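Clostripain-related protein (Bacteroides thetaiotaomicron, PDB 6N9J) is a secreted C11 (clostripain-family) cysteine protease that probably cleaves peptide bonds in protein or peptide substrates, here held with an irreversible peptide inhibitor bound. Local coordinates at residues G19-S24 / F109-D114; L49-K54 / Q81-V86; P183-G188 / Y325-S330. All coordinates share one frame; numbering follows the deposited sequence.

Contact 1: G19-S24 / F109-D114; sequences GDNSLS and FWSHGD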
ATOM      1  N   GLY A  19       0.920  14.473  -0.147  1.00 18.40           N
ATOM      2  CA  GLY A  19       2.082  14.759   0.670  1.00 20.08           C
ATOM      3  C   GLY A  19       2.017  16.059   1.451  1.00 21.93           C
ATOM      4  O   GLY A  19       3.055  16.580   1.849  1.00 22.21           O
ATOM      5  N   ASP A  20       0.819  16.597   1.671  1.00 22.98           N
ATOM      6  CA  ASP A  20       0.711  17.760   2.543  1.00 25.77           C
ATOM      7  C   ASP A  20       0.584  17.289   3.983  1.00 23.81           C
ATOM      8  O   ASP A  20      -0.514  17.206   4.539  1.00 22.93           O
ATOM      9  CB  ASP A  20      -0.464  18.665   2.177  1.00 28.97           C
ATOM     10  CG  ASP A  20      -0.409  19.991   2.919  1.00 34.20           C
ATOM     11  OD1 ASP A  20       0.649  20.262   3.530  1.00 36.53           O
ATOM     12  OD2 ASP A  20      -1.393  20.766   2.890  1.00 35.68           O
ATOM     13  N   ASN A  21       1.742  17.020   4.571  1.00 22.15           N
ATOM     14  CA  ASN A  21       1.865  16.337   5.842  1.00 21.69           C
ATOM     15  C   ASN A  21       3.348  16.153   6.099  1.00 22.95           C
ATOM     16  O   ASN A  21       4.172  16.643   5.321  1.00 24.46           O
ATOM     17  CB  ASN A  21       1.136  14.987   5.817  1.00 21.41           C
ATOM     18  CG  ASN A  21       1.613  14.082   4.685  1.00 21.08           C
ATOM     19  OD1 ASN A  21       2.820  13.892   4.486  1.00 20.68           O
ATOM     20  ND2 ASN A  21       0.665  13.508   3.944  1.00 19.52           N
ATOM     21  N   SER A  22       3.692  15.402   7.142  1.00 21.54           N
ATOM     22  CA  SER A  22       5.082  15.285   7.570  1.00 25.06           C
ATOM     23  C   SER A  22       6.019  14.686   6.510  1.00 24.89           C
ATOM     24  O   SER A  22       7.244  14.833   6.607  1.00 22.44           O
ATOM     25  CB  SER A  22       5.160  14.451   8.850  1.00 28.46           C
ATOM     26  OG  SER A  22       4.518  13.198   8.692  1.00 29.21           O
ATOM     27  N   LEU A  23       5.446  14.016   5.507  1.00 22.63           N
ATOM     28  CA  LEU A  23       6.236  13.320   4.507  1.00 23.04           C
ATOM     29  C   LEU A  23       6.640  14.225   3.348  1.00 25.13           C
ATOM     30  O   LEU A  23       7.288  13.768   2.403  1.00 24.43           O
ATOM     31  CB  LEU A  23       5.465  12.112   3.967  1.00 22.57           C
ATOM     32  CG  LEU A  23       5.206  11.026   5.016  1.00 22.29           C
ATOM     33  CD1 LEU A  23       4.409   9.894   4.421  1.00 21.43           C
ATOM     34  CD2 LEU A  23       6.523  10.521   5.589  1.00 21.02           C
ATOM     35  N   SER A  24       6.270  15.502   3.428  1.00 26.52           N
ATOM     36  CA  SER A  24       6.460  16.419   2.299  1.00 27.83           C
ATOM     37  C   SER A  24       7.902  16.448   1.809  1.00 29.52           C
ATOM     38  O   SER A  24       8.153  16.672   0.622  1.00 28.68           O
ATOM     39  CB  SER A  24       6.026  17.826   2.670  1.00 24.87           C
ATOM     40  OG  SER A  24       6.796  18.297   3.757  1.00 31.77           O
ATOM     41  N   PHE A 109      -0.540   4.731  -4.504  1.00 15.74           N
ATOM     42  CA  PHE A 109      -1.011   5.649  -3.469  1.00 15.54           C
ATOM     43  C   PHE A 109       0.114   5.945  -2.506  1.00 15.38           C
ATOM     44  O   PHE A 109       0.496   5.089  -1.732  1.00 17.31           O
ATOM     45  CB  PHE A 109      -2.213   5.077  -2.726  1.00 14.56           C
ATOM     46  CG  PHE A 109      -3.456   5.026  -3.558  1.00 15.77           C
ATOM     47  CD1 PHE A 109      -4.105   6.191  -3.920  1.00 20.17           C
ATOM     48  CD2 PHE A 109      -3.966   3.815  -3.994  1.00 17.02           C
ATOM     49  CE1 PHE A 109      -5.243   6.149  -4.703  1.00 20.23           C
ATOM     50  CE2 PHE A 109      -5.104   3.763  -4.769  1.00 17.22           C
ATOM     51  CZ  PHE A 109      -5.743   4.927  -5.126  1.00 19.26           C
ATOM     52  N   TRP A 110       0.625   7.173  -2.576  1.00 16.21           N
ATOM     53  CA  TRP A 110       1.785   7.633  -1.814  1.00 13.61           C
ATOM     54  C   TRP A 110       1.354   8.564  -0.684  1.00 14.79           C
ATOM     55  O   TRP A 110       0.928   9.693  -0.937  1.00 18.33           O
ATOM     56  CB  TRP A 110       2.734   8.347  -2.779  1.00 15.38           C
ATOM     57  CG  TRP A 110       4.124   8.762  -2.335  1.00 17.20           C
ATOM     58  CD1 TRP A 110       5.308   8.287  -2.834  1.00 19.18           C
ATOM     59  CD2 TRP A 110       4.476   9.795  -1.401  1.00 17.04           C
ATOM     60  NE1 TRP A 110       6.369   8.929  -2.245  1.00 17.21           N
ATOM     61  CE2 TRP A 110       5.888   9.861  -1.365  1.00 16.60           C
ATOM     62  CE3 TRP A 110       3.738  10.654  -0.571  1.00 17.36           C
ATOM     63  CZ2 TRP A 110       6.573  10.754  -0.546  1.00 18.78           C
ATOM     64  CZ3 TRP A 110       4.424  11.536   0.254  1.00 18.63           C
ATOM     65  CH2 TRP A 110       5.825  11.576   0.261  1.00 20.44           C
ATOM     66  N   SER A 111       1.467   8.101   0.560  1.00 16.11           N
ATOM     67  CA  SER A 111       1.106   8.907   1.727  1.00 17.79           C
ATOM     68  C   SER A 111       1.332   8.146   3.020  1.00 22.56           C
ATOM     69  O   SER A 111       1.986   7.098   3.043  1.00 19.39           O
ATOM     70  CB  SER A 111      -0.363   9.339   1.671  1.00 18.54           C
ATOM     71  OG  SER A 111      -0.598  10.451   2.507  1.00 20.50           O
ATOM     72  N   HIS A 112       0.780   8.701   4.098  1.00 24.54           N
ATOM     73  CA  HIS A 112       0.577   7.971   5.339  1.00 24.02           C
ATOM     74  C   HIS A 112      -0.503   6.903   5.147  1.00 19.73           C
ATOM     75  O   HIS A 112      -1.358   7.020   4.266  1.00 18.02           O
ATOM     76  CB  HIS A 112       0.172   8.928   6.471  1.00 27.80           C
ATOM     77  CG  HIS A 112       1.305   9.745   7.008  1.00 34.00           C
ATOM     78  ND1 HIS A 112       2.301   9.208   7.796  1.00 36.24           N
ATOM     79  CD2 HIS A 112       1.604  11.059   6.868  1.00 37.32           C
ATOM     80  CE1 HIS A 112       3.160  10.156   8.121  1.00 39.35           C
ATOM     81  NE2 HIS A 112       2.759  11.291   7.573  1.00 39.54           N
ATOM     82  N   GLY A 113      -0.466   5.872   5.987  1.00 17.86           N
ATOM     83  CA  GLY A 113      -1.449   4.806   5.952  1.00 17.33           C
ATOM     84  C   GLY A 113      -1.581   4.170   7.322  1.00 19.67           C
ATOM     85  O   GLY A 113      -0.647   4.220   8.130  1.00 16.73           O
ATOM     86  N   ASP A 114      -2.746   3.591   7.596  1.00 22.43           N
ATOM     87  CA  ASP A 114      -2.974   2.870   8.853  1.00 24.38           C
ATOM     88  C   ASP A 114      -4.064   1.815   8.620  1.00 24.60           C
ATOM     89  O   ASP A 114      -5.047   1.726   9.363  1.00 25.22           O
ATOM     90  CB  ASP A 114      -3.353   3.837   9.985  1.00 25.90           C
ATOM     91  CG  ASP A 114      -2.995   3.298  11.376  1.00 31.12           C
ATOM     92  OD1 ASP A 114      -2.949   2.062  11.554  1.00 30.77           O
ATOM     93  OD2 ASP A 114      -2.759   4.110  12.299  1.00 33.64           O
TER
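H112 meets L23 with the face of its imidazole and S22 with its edge. The sequence from S111 to G113 fits the His-Gly motif of clan CD peptidases, so H112 is probably the catalytic histidine of this caspase-like alpha/beta fold. CD1 of L23 stands 3.8 Å over the ring centroid, only 6° off the normal, a CH-pi contact; CG of the same leucine lies over that face too, nearest NE2. At the rim, NE2 donates to S22 OG across 2.8 Å with an N-H...O angle of 145°, the hydroxyl sitting in the ring plane. N21 reaches the CD2 corner, its CG 3.7 Å from CD2 and its amide turned steeply against the imidazole. The W110 indole meets the same loop by its six-membered ring: L23 O comes in at the edge, 3.4 Å from CH2 and close to the ring plane, while L23 CB packs against CH2 and G19 CA approaches CZ3 obliquely.

The loop after strand 9-18 meets the end of the parallel strand 105-110 and the residues that follow, where the clan carries its active site. The surroundings agree: the bound peptide packs its backbone on H112, G113 makes backbone hydrogen bonds to it, and a modified side chain of the peptide lies against L23 and W110.

Bonds from outside the two segments hold the polar ends. W110 NE1 is held by D30 of helix 24-37. S111 OG bonds to A18 O and Q129 N, and N21 ND2 to the carbonyls of A18 and Q129, which tethers the loop to strand 127-130. CG of N21 sits between its own N and carbonyl carbon (chi1 56°), and OD1 accepts L23 N at 2.8 Å, in the carbonyl plane, capping the turn before helix 24-37.

Contact 2: L49-K54 / Q81-V86; sequences LVYMDK and QNSVDV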
ATOM      1  N   LEU A  49       1.842   9.311 -15.082  1.00 16.21           N
ATOM      2  CA  LEU A  49       1.219  10.530 -14.589  1.00 17.31           C
ATOM      3  C   LEU A  49       1.512  10.694 -13.096  1.00 18.84           C
ATOM      4  O   LEU A  49       1.610   9.720 -12.366  1.00 19.15           O
ATOM      5  CB  LEU A  49      -0.293  10.510 -14.842  1.00 16.27           C
ATOM      6  CG  LEU A  49      -0.787  10.908 -16.257  1.00 26.84           C
ATOM      7  CD1 LEU A  49      -0.006  10.285 -17.393  1.00 23.70           C
ATOM      8  CD2 LEU A  49      -2.264  10.576 -16.428  1.00 27.97           C
ATOM      9  N   VAL A  50       1.692  11.928 -12.649  1.00 20.80           N
ATOM     10  CA  VAL A  50       1.962  12.179 -11.242  1.00 18.73           C
ATOM     11  C   VAL A  50       1.090  13.327 -10.758  1.00 19.22           C
ATOM     12  O   VAL A  50       1.165  14.451 -11.295  1.00 16.95           O
ATOM     13  CB  VAL A  50       3.456  12.519 -10.976  1.00 18.24           C
ATOM     14  CG1 VAL A  50       3.725  12.640  -9.480  1.00 15.85           C
ATOM     15  CG2 VAL A  50       4.385  11.492 -11.597  1.00 15.95           C
ATOM     16  N   TYR A  51       0.246  13.034  -9.770  1.00 17.27           N
ATOM     17  CA  TYR A  51      -0.468  14.068  -9.030  1.00 17.76           C
ATOM     18  C   TYR A  51       0.304  14.374  -7.754  1.00 16.91           C
ATOM     19  O   TYR A  51       0.476  13.505  -6.900  1.00 18.20           O
ATOM     20  CB  TYR A  51      -1.897  13.650  -8.687  1.00 18.01           C
ATOM     21  CG  TYR A  51      -2.552  14.613  -7.716  1.00 20.29           C
ATOM     22  CD1 TYR A  51      -3.104  15.807  -8.163  1.00 22.32           C
ATOM     23  CD2 TYR A  51      -2.596  14.337  -6.345  1.00 18.48           C
ATOM     24  CE1 TYR A  51      -3.689  16.700  -7.283  1.00 23.61           C
ATOM     25  CE2 TYR A  51      -3.183  15.221  -5.459  1.00 20.20           C
ATOM     26  CZ  TYR A  51      -3.729  16.396  -5.927  1.00 23.55           C
ATOM     27  OH  TYR A  51      -4.313  17.284  -5.042  1.00 25.24           O
ATOM     28  N   MET A  52       0.766  15.605  -7.624  1.00 18.04           N
ATOM     29  CA  MET A  52       1.714  15.948  -6.567  1.00 23.26           C
ATOM     30  C   MET A  52       1.174  17.048  -5.661  1.00 23.65           C
ATOM     31  O   MET A  52       0.987  18.187  -6.102  1.00 24.61           O
ATOM     32  CB  MET A  52       3.042  16.376  -7.193  1.00 30.80           C
ATOM     33  CG  MET A  52       3.947  17.187  -6.287  1.00 38.29           C
ATOM     34  SD  MET A  52       5.037  16.166  -5.305  1.00 27.94           S
ATOM     35  CE  MET A  52       6.408  15.925  -6.410  1.00 18.22           C
ATOM     36  N   ASP A  53       0.898  16.709  -4.401  1.00 21.05           N
ATOM     37  CA  ASP A  53       0.453  17.723  -3.441  1.00 22.78           C
ATOM     38  C   ASP A  53       1.391  17.751  -2.240  1.00 25.96           C
ATOM     39  O   ASP A  53       1.372  16.849  -1.409  1.00 21.36           O
ATOM     40  CB  ASP A  53      -0.995  17.470  -2.992  1.00 20.81           C
ATOM     41  CG  ASP A  53      -1.505  18.533  -2.023  1.00 25.72           C
ATOM     42  OD1 ASP A  53      -0.849  19.590  -1.884  1.00 29.01           O
ATOM     43  OD2 ASP A  53      -2.581  18.337  -1.412  1.00 26.72           O
ATOM     44  N   LYS A  54       2.216  18.792  -2.177  1.00 32.39           N
ATOM     45  CA  LYS A  54       3.160  18.994  -1.082  1.00 36.05           C
ATOM     46  C   LYS A  54       2.729  20.134  -0.167  1.00 37.36           C
ATOM     47  O   LYS A  54       3.438  20.477   0.775  1.00 38.71           O
ATOM     48  CB  LYS A  54       4.559  19.299  -1.623  1.00 39.17           C
ATOM     49  CG  LYS A  54       5.264  18.140  -2.302  1.00 40.71           C
ATOM     50  CD  LYS A  54       6.573  18.614  -2.936  1.00 42.45           C
ATOM     51  CE  LYS A  54       7.403  19.430  -1.944  1.00 42.12           C
ATOM     52  NZ  LYS A  54       8.703  19.874  -2.516  1.00 41.31           N
ATOM     53  N   GLN A  81      -5.652  22.191  -1.946  1.00 27.79           N
ATOM     54  CA  GLN A  81      -6.848  21.391  -1.712  1.00 25.45           C
ATOM     55  C   GLN A  81      -6.587  20.160  -0.865  1.00 23.67           C
ATOM     56  O   GLN A  81      -5.447  19.751  -0.679  1.00 25.12           O
ATOM     57  CB  GLN A  81      -7.464  20.973  -3.046  1.00 22.33           C
ATOM     58  CG  GLN A  81      -6.550  20.137  -3.912  1.00 22.16           C
ATOM     59  CD  GLN A  81      -7.176  19.851  -5.267  1.00 24.16           C
ATOM     60  OE1 GLN A  81      -8.243  20.379  -5.593  1.00 23.47           O
ATOM     61  NE2 GLN A  81      -6.518  19.018  -6.061  1.00 25.00           N
ATOM     62  N   ASN A  82      -7.663  19.579  -0.348  1.00 25.00           N
ATOM     63  CA  ASN A  82      -7.593  18.373   0.471  1.00 23.44           C
ATOM     64  C   ASN A  82      -7.505  17.148  -0.420  1.00 24.65           C
ATOM     65  O   ASN A  82      -8.513  16.687  -0.966  1.00 24.77           O
ATOM     66  CB  ASN A  82      -8.808  18.272   1.387  1.00 23.62           C
ATOM     67  CG  ASN A  82      -8.845  16.965   2.177  1.00 24.19           C
ATOM     68  OD1 ASN A  82      -7.845  16.246   2.274  1.00 22.10           O
ATOM     69  ND2 ASN A  82     -10.004  16.658   2.745  1.00 22.47           N
ATOM     70  N   SER A  83      -6.297  16.611  -0.547  1.00 24.03           N
ATOM     71  CA  SER A  83      -6.030  15.544  -1.502  1.00 25.93           C
ATOM     72  C   SER A  83      -6.543  14.167  -1.070  1.00 26.41           C
ATOM     73  O   SER A  83      -6.364  13.190  -1.797  1.00 24.25           O
ATOM     74  CB  SER A  83      -4.525  15.475  -1.788  1.00 26.29           C
ATOM     75  OG  SER A  83      -4.080  16.691  -2.358  1.00 30.01           O
ATOM     76  N   VAL A  84      -7.174  14.086   0.100  1.00 28.04           N
ATOM     77  CA  VAL A  84      -7.794  12.832   0.519  1.00 29.13           C
ATOM     78  C   VAL A  84      -9.312  13.007   0.675  1.00 28.64           C
ATOM     79  O   VAL A  84      -9.992  12.158   1.251  1.00 29.60           O
ATOM     80  CB  VAL A  84      -7.171  12.292   1.836  1.00 21.00           C
ATOM     81  CG1 VAL A  84      -5.670  12.045   1.649  1.00 21.78           C
ATOM     82  CG2 VAL A  84      -7.403  13.243   2.955  1.00 18.61           C
ATOM     83  N   ASP A  85      -9.839  14.114   0.155  1.00 26.00           N
ATOM     84  CA  ASP A  85     -11.283  14.287   0.030  1.00 27.36           C
ATOM     85  C   ASP A  85     -11.785  13.514  -1.199  1.00 24.55           C
ATOM     86  O   ASP A  85     -11.087  13.442  -2.207  1.00 22.94           O
ATOM     87  CB  ASP A  85     -11.641  15.767  -0.078  1.00 31.42           C
ATOM     88  CG  ASP A  85     -13.081  15.989  -0.500  1.00 35.67           C
ATOM     89  OD1 ASP A  85     -13.323  16.178  -1.716  1.00 37.67           O
ATOM     90  OD2 ASP A  85     -13.970  15.969   0.379  1.00 35.91           O
ATOM     91  N   VAL A  86     -12.977  12.930  -1.116  1.00 23.78           N
ATOM     92  CA  VAL A  86     -13.414  11.980  -2.137  1.00 26.42           C
ATOM     93  C   VAL A  86     -13.591  12.628  -3.506  1.00 25.96           C
ATOM     94  O   VAL A  86     -13.169  12.079  -4.519  1.00 23.96           O
ATOM     95  CB  VAL A  86     -14.736  11.288  -1.748  1.00 29.02           C
ATOM     96  CG1 VAL A  86     -15.135  10.266  -2.816  1.00 25.53           C
ATOM     97  CG2 VAL A  86     -14.598  10.614  -0.398  1.00 30.13           C
TER
HETATM   98  O   HOH W   1      -2.374  21.837  -1.429  1.00 34.20           O
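Y51 and D53, two residues apart on the same face of strand 46-53, reach Q81 and S83 through a relay of polar groups. Q81 NE2 donates to Y51 OH at 3.0 Å, nearly straight at 161° and close to the amide plane. The phenol in turn donates to S83 OG, 2.8 Å away, so its oxygen is used both as acceptor and as donor. S83 OG is modelled as donating to D53 OD2 at a very short 2.4 Å, a length to treat as doubtful. For Q81 the reach comes from a side chain that runs extended beyond CG (chi2 -175°), carrying the amide out to the tyrosine.

The aspartate's other oxygen, OD1, accepts from G55 N and lies 2.8 Å from a water, which also has a weak link to Q81 N. OD2 has the carboxylate of D130 close by, so one of the two acids may have a raised pKa. D130 OD2 also accepts the backbone N-H of S83, and S83 O accepts from Y16 OH, so both backbone polar atoms of this buried serine have partners. Beside it, N82 OD1 takes V84 N at 3.1 Å in an Asx turn, the donor standing well above the carbonyl plane.

Strand 46-53 runs between strands 9-18 and 59-65, with Y51 meeting the ring of Y16 on this face and M52 turned to helix 24-37 on the other. Segment 81-86 follows strand 76-77, rests V84 on strand 136-138, and leads through the N-cap D85 into helix 86-99.

Contact 3: P183-G188 / Y325-S330; sequences PTEIPG and YCTYSS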
ATOM      1  N   PRO A 183       2.794  -5.074   5.351  1.00 16.29           N
ATOM      2  CA  PRO A 183       1.870  -5.155   6.493  1.00 15.27           C
ATOM      3  C   PRO A 183       2.365  -4.342   7.687  1.00 17.61           C
ATOM      4  O   PRO A 183       1.599  -4.065   8.638  1.00 17.88           O
ATOM      5  CB  PRO A 183       1.834  -6.649   6.814  1.00 15.06           C
ATOM      6  CG  PRO A 183       3.132  -7.196   6.274  1.00 15.73           C
ATOM      7  CD  PRO A 183       3.578  -6.310   5.153  1.00 13.65           C
ATOM      8  N   THR A 184       3.630  -3.938   7.638  1.00 13.41           N
ATOM      9  CA  THR A 184       4.199  -3.165   8.728  1.00 15.76           C
ATOM     10  C   THR A 184       4.520  -1.750   8.215  1.00 20.20           C
ATOM     11  O   THR A 184       3.970  -1.317   7.190  1.00 20.66           O
ATOM     12  CB  THR A 184       5.438  -3.881   9.325  1.00 17.82           C
ATOM     13  OG1 THR A 184       5.895  -3.191  10.497  1.00 19.80           O
ATOM     14  CG2 THR A 184       6.567  -4.004   8.308  1.00 15.66           C
ATOM     15  N   GLU A 185       5.365  -1.016   8.933  1.00 20.63           N
ATOM     16  CA  GLU A 185       5.718   0.337   8.522  1.00 20.91           C
ATOM     17  C   GLU A 185       6.595   0.341   7.277  1.00 24.43           C
ATOM     18  O   GLU A 185       7.507  -0.481   7.142  1.00 23.27           O
ATOM     19  CB  GLU A 185       6.433   1.080   9.644  1.00 19.57           C
ATOM     20  CG  GLU A 185       5.532   1.504  10.777  1.00 20.70           C
ATOM     21  CD  GLU A 185       6.325   1.999  11.969  1.00 19.84           C
ATOM     22  OE1 GLU A 185       6.695   3.190  11.983  1.00 21.70           O
ATOM     23  OE2 GLU A 185       6.594   1.192  12.883  1.00 18.30           O
ATOM     24  N   ILE A 186       6.297   1.279   6.379  1.00 24.32           N
ATOM     25  CA  ILE A 186       7.080   1.532   5.174  1.00 22.94           C
ATOM     26  C   ILE A 186       8.097   2.638   5.453  1.00 22.00           C
ATOM     27  O   ILE A 186       7.764   3.647   6.064  1.00 23.77           O
ATOM     28  CB  ILE A 186       6.167   1.948   3.994  1.00 22.00           C
ATOM     29  CG1 ILE A 186       5.489   0.721   3.388  1.00 23.86           C
ATOM     30  CG2 ILE A 186       6.958   2.721   2.931  1.00 18.42           C
ATOM     31  CD1 ILE A 186       6.363  -0.024   2.390  1.00 26.40           C
ATOM     32  N   PRO A 187       9.347   2.450   5.011  1.00 19.85           N
ATOM     33  CA  PRO A 187      10.373   3.479   5.245  1.00 20.93           C
ATOM     34  C   PRO A 187       9.994   4.843   4.660  1.00 20.55           C
ATOM     35  O   PRO A 187       9.397   4.915   3.575  1.00 15.49           O
ATOM     36  CB  PRO A 187      11.604   2.905   4.538  1.00 20.98           C
ATOM     37  CG  PRO A 187      11.375   1.401   4.564  1.00 17.80           C
ATOM     38  CD  PRO A 187       9.894   1.234   4.380  1.00 14.31           C
ATOM     39  N   GLY A 188      10.303   5.907   5.397  1.00 21.93           N
ATOM     40  CA  GLY A 188      10.166   7.264   4.898  1.00 20.92           C
ATOM     41  C   GLY A 188      10.428   7.437   3.409  1.00 20.05           C
ATOM     42  O   GLY A 188       9.543   7.895   2.687  1.00 17.26           O
ATOM     43  N   TYR A 325      12.759  -1.826  10.661  1.00 17.44           N
ATOM     44  CA  TYR A 325      12.728  -0.713  11.602  1.00 18.64           C
ATOM     45  C   TYR A 325      11.282  -0.355  11.941  1.00 17.81           C
ATOM     46  O   TYR A 325      10.445  -0.240  11.052  1.00 14.51           O
ATOM     47  CB  TYR A 325      13.462   0.494  11.027  1.00 20.08           C
ATOM     48  CG  TYR A 325      13.621   1.674  11.985  1.00 20.76           C
ATOM     49  CD1 TYR A 325      14.697   1.746  12.852  1.00 23.39           C
ATOM     50  CD2 TYR A 325      12.702   2.726  11.987  1.00 18.70           C
ATOM     51  CE1 TYR A 325      14.852   2.827  13.709  1.00 27.16           C
ATOM     52  CE2 TYR A 325      12.848   3.808  12.827  1.00 20.63           C
ATOM     53  CZ  TYR A 325      13.924   3.857  13.687  1.00 26.64           C
ATOM     54  OH  TYR A 325      14.075   4.932  14.533  1.00 27.83           O
ATOM     55  N   CYS A 326      10.990  -0.201  13.232  1.00 17.74           N
ATOM     56  CA  CYS A 326       9.638   0.140  13.675  1.00 17.37           C
ATOM     57  C   CYS A 326       9.737   1.257  14.669  1.00 19.59           C
ATOM     58  O   CYS A 326      10.788   1.445  15.288  1.00 21.66           O
ATOM     59  CB  CYS A 326       8.919  -1.067  14.308  1.00 18.44           C
ATOM     60  SG  CYS A 326       8.446  -2.385  13.137  1.00 30.79           S
ATOM     61  N   THR A 327       8.646   1.992  14.848  1.00 18.66           N
ATOM     62  CA  THR A 327       8.696   3.161  15.701  1.00 20.92           C
ATOM     63  C   THR A 327       7.759   3.036  16.886  1.00 21.88           C
ATOM     64  O   THR A 327       6.768   2.315  16.849  1.00 24.10           O
ATOM     65  CB  THR A 327       8.357   4.464  14.915  1.00 24.07           C
ATOM     66  OG1 THR A 327       6.999   4.431  14.452  1.00 23.33           O
ATOM     67  CG2 THR A 327       9.297   4.639  13.730  1.00 22.17           C
ATOM     68  N   TYR A 328       8.103   3.737  17.952  1.00 23.32           N
ATOM     69  CA  TYR A 328       7.186   3.917  19.059  1.00 22.81           C
ATOM     70  C   TYR A 328       6.319   5.118  18.752  1.00 25.33           C
ATOM     71  O   TYR A 328       6.585   5.848  17.792  1.00 25.72           O
ATOM     72  CB  TYR A 328       7.932   4.135  20.359  1.00 21.38           C
ATOM     73  CG  TYR A 328       8.840   3.019  20.794  1.00 20.41           C
ATOM     74  CD1 TYR A 328      10.146   2.939  20.332  1.00 19.25           C
ATOM     75  CD2 TYR A 328       8.411   2.082  21.734  1.00 20.82           C
ATOM     76  CE1 TYR A 328      10.990   1.931  20.765  1.00 22.92           C
ATOM     77  CE2 TYR A 328       9.237   1.081  22.166  1.00 20.51           C
ATOM     78  CZ  TYR A 328      10.526   1.004  21.681  1.00 22.86           C
ATOM     79  OH  TYR A 328      11.348   0.001  22.124  1.00 25.37           O
ATOM     80  N   SER A 329       5.296   5.337  19.573  1.00 29.26           N
ATOM     81  CA  SER A 329       4.423   6.490  19.411  1.00 32.19           C
ATOM     82  C   SER A 329       5.203   7.787  19.590  1.00 30.10           C
ATOM     83  O   SER A 329       4.834   8.811  19.031  1.00 28.95           O
ATOM     84  CB  SER A 329       3.266   6.427  20.406  1.00 38.03           C
ATOM     85  OG  SER A 329       2.570   5.200  20.272  1.00 40.22           O
ATOM     86  N   SER A 330       6.285   7.729  20.369  1.00 27.81           N
ATOM     87  CA  SER A 330       7.168   8.877  20.566  1.00 24.25           C
ATOM     88  C   SER A 330       7.806   9.394  19.270  1.00 23.55           C
ATOM     89  O   SER A 330       8.218  10.555  19.194  1.00 22.76           O
ATOM     90  CB  SER A 330       8.287   8.519  21.533  1.00 22.97           C
ATOM     91  OG  SER A 330       9.189   7.628  20.902  1.00 22.21           O
TER
HETATM   92  O   HOH W   2       9.916   0.557   8.211  1.00 28.30           O
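E185 leaves its backbone with CG anti to its own carbonyl carbon (chi1 -73°) and then runs extended to CD, which carries the carboxylate over to T327. The threonine answers with OG1 set between its N and carbonyl carbon (chi1 65°), a position that brings the hydroxyl round to the same side as its own N-H. Both groups then bind the one carboxylate, an oxygen each. T327 OG1 donates to E185 OE1 at 2.8 Å, on the syn side and somewhat out of the carboxylate plane. The backbone T327 N donates to the syn lone pair of E185 OE2 across 3.0 Å, with an N-H...O angle of 157°. Two bonds from one residue should leave the acid little freedom to rotate. OE2 also rests against the strand's carbon frame, 3.3 Å from C326 CA and close to CB.

In the caspase-like fold of this family, segment 183-188 lies in the loop between strand 178-181 and helix 193-200, and T327 is the last residue of strand 315-327; strand 239-244 pairs with both strands and lies between them. The meeting point borders the bound peptide. OE1 of E185 hydrogen-bonds to a polar side chain of that ligand, I186 bonds to it through the backbone, and Y325 and T327 pack on its side chains. R283 NH1 bonds to T327 OG1, a nearby positive charge that may help to stabilise the acid.

Alongside, T184 OG1 lies 3.8 Å from C326 SG, while its hydrogen bond goes to Y279 O. Between the two backbones sits a water within hydrogen-bonding distance of E185 O, at 2.8 Å, and of Y325 O, at 3.0 Å.

From the N terminus the chain runs through strand 9-18 into 19-24, which is met by 109-114 at the end of strand 105-110, closing contact 1 and joining the ends of those two strands. Nested inside that loop, contact 2 ties strand 46-53 to the approach of helix 86-99. The two touch directly: G19 N lies 2.7 Å from D53 O, a probable hydrogen bond. Contact 3 follows in series, opening at 183-188 and closing far on with 325-330; it joins the loop after strand 178-181 to the end of strand 315-327. All three reach the one large sheet, and contacts 1 and 3, with centres about 13 Å apart, both border the bound peptide.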